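Side-chain contact in effector protein HopAB2 (Pseudomonas syringae pv. tomato, PDB 3TL8), which acts as a type III effector with E3 ubiquitin ligase activity, recognised by the tomato Pto resistance protein and suppressing plant immunity in susceptible hosts: residues B[52-55]-B[56-59]. Numbering follows the deposited sequence.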
# COMPACT_ATOMS: atom_id res chain seq x y z
N VAL B 52 -19.31 -7.48 -26.25
CA VAL B 52 -18.25 -8.06 -25.44
C VAL B 52 -18.87 -9.02 -24.43
O VAL B 52 -19.96 -8.78 -23.91
CB VAL B 52 -17.44 -6.97 -24.70
CG1 VAL B 52 -16.51 -7.60 -23.67
CG2 VAL B 52 -16.65 -6.12 -25.69
N ASN B 53 -18.19 -10.13 -24.17
CA ASN B 53 -18.66 -11.05 -23.16
C ASN B 53 -18.31 -10.49 -21.78
O ASN B 53 -17.14 -10.32 -21.46
CB ASN B 53 -18.07 -12.44 -23.36
CG ASN B 53 -18.80 -13.51 -22.57
OD1 ASN B 53 -19.53 -13.21 -21.62
ND2 ASN B 53 -18.59 -14.77 -22.93
N LEU B 54 -19.34 -10.21 -20.98
CA LEU B 54 -19.16 -9.49 -19.72
C LEU B 54 -18.96 -10.37 -18.49
O LEU B 54 -18.05 -10.13 -17.70
CB LEU B 54 -20.30 -8.48 -19.51
CG LEU B 54 -20.33 -7.35 -20.54
CD1 LEU B 54 -21.14 -6.18 -20.03
CD2 LEU B 54 -18.92 -6.90 -20.89
N GLU B 55 -19.81 -11.38 -18.30
CA GLU B 55 -19.58 -12.35 -17.24
C GLU B 55 -18.25 -13.05 -17.51
O GLU B 55 -17.63 -13.63 -16.62
CB GLU B 55 -20.73 -13.36 -17.15
CG GLU B 55 -21.96 -12.88 -16.38
CD GLU B 55 -21.78 -12.95 -14.86
OE1 GLU B 55 -20.68 -13.35 -14.41
OE2 GLU B 55 -22.74 -12.61 -14.13
N HIS B 56 -17.85 -12.99 -18.78
CA HIS B 56 -16.53 -13.43 -19.22
C HIS B 56 -15.51 -12.49 -18.63
O HIS B 56 -14.51 -12.90 -18.06
CB HIS B 56 -16.46 -13.30 -20.73
CG HIS B 56 -15.81 -14.45 -21.42
ND1 HIS B 56 -16.25 -15.75 -21.29
CD2 HIS B 56 -14.76 -14.50 -22.29
CE1 HIS B 56 -15.50 -16.55 -22.03
NE2 HIS B 56 -14.59 -15.81 -22.64
N LEU B 57 -15.80 -11.20 -18.81
CA LEU B 57 -14.86 -10.12 -18.56
C LEU B 57 -14.51 -9.94 -17.08
O LEU B 57 -13.35 -9.68 -16.75
CB LEU B 57 -15.40 -8.81 -19.14
CG LEU B 57 -14.52 -7.58 -18.93
CD1 LEU B 57 -13.06 -7.97 -18.99
CD2 LEU B 57 -14.83 -6.49 -19.95
N ARG B 58 -15.50 -10.09 -16.22
CA ARG B 58 -15.27 -10.04 -14.78
C ARG B 58 -13.95 -10.74 -14.47
O ARG B 58 -13.10 -10.21 -13.75
CB ARG B 58 -16.40 -10.77 -14.05
CG ARG B 58 -17.19 -9.93 -13.07
CD ARG B 58 -18.33 -10.76 -12.50
NE ARG B 58 -19.07 -10.04 -11.46
CZ ARG B 58 -20.12 -10.55 -10.82
NH1 ARG B 58 -20.55 -11.77 -11.12
NH2 ARG B 58 -20.74 -9.84 -9.89
N THR B 59 -13.78 -11.92 -15.06
CA THR B 59 -12.64 -12.79 -14.75
C THR B 59 -11.29 -12.20 -15.12
O THR B 59 -10.36 -12.22 -14.32
CB THR B 59 -12.80 -14.17 -15.43
OG1 THR B 59 -14.14 -14.65 -15.24
CG2 THR B 59 -11.81 -15.17 -14.84
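N53 holds ND2 over one face of the H56 imidazole, its amide plane only 13° from the ring plane, while OD1 of the same amide takes the N-cap role at the start of helix 54-65. A chi1 of -165°, CG anti to the backbone N, brings the amide beside the first turn, and there OD1 accepts a weak bond from H56 N at 3.3 Å; the position of that nitrogen is uncertain in the model. Asparagine suits an N-cap because its short side chain can reach a backbone N-H that has no carbonyl of a preceding turn to bond.

Behind the cap the first-turn bonds are poorly directed. L57 N divides itself between two weak bonds, to N53 O and to L54 O, and the first well-directed one runs from R58 N to L54 O at 2.9 Å, with an N-H...O angle of 161°.

On the outer side, E55 bends at chi2 and R58 stays extended from CG to NE, bringing the chains side by side. E55 OE1 approaches R58 NH1 obliquely at 3.7 Å, a long salt bridge with carboxylate and guanidinium nearly perpendicular; R58 NE also makes a weak bond to N107 of helix 98-109.

Leucine suits the inward side: L57 is buried, and L54, only partly exposed, gives its branched end to neighbouring helices. L54 CD2 meets L57 CD2 at 4.2 Å, and V52 CG1 lies equally near L57 CD2. Within the BAK1-binding domain, this is an asparagine-capped N-terminus of an amphipathic helix, its apolar face packed against helices 29-49 and 98-109 of the small helical bundle.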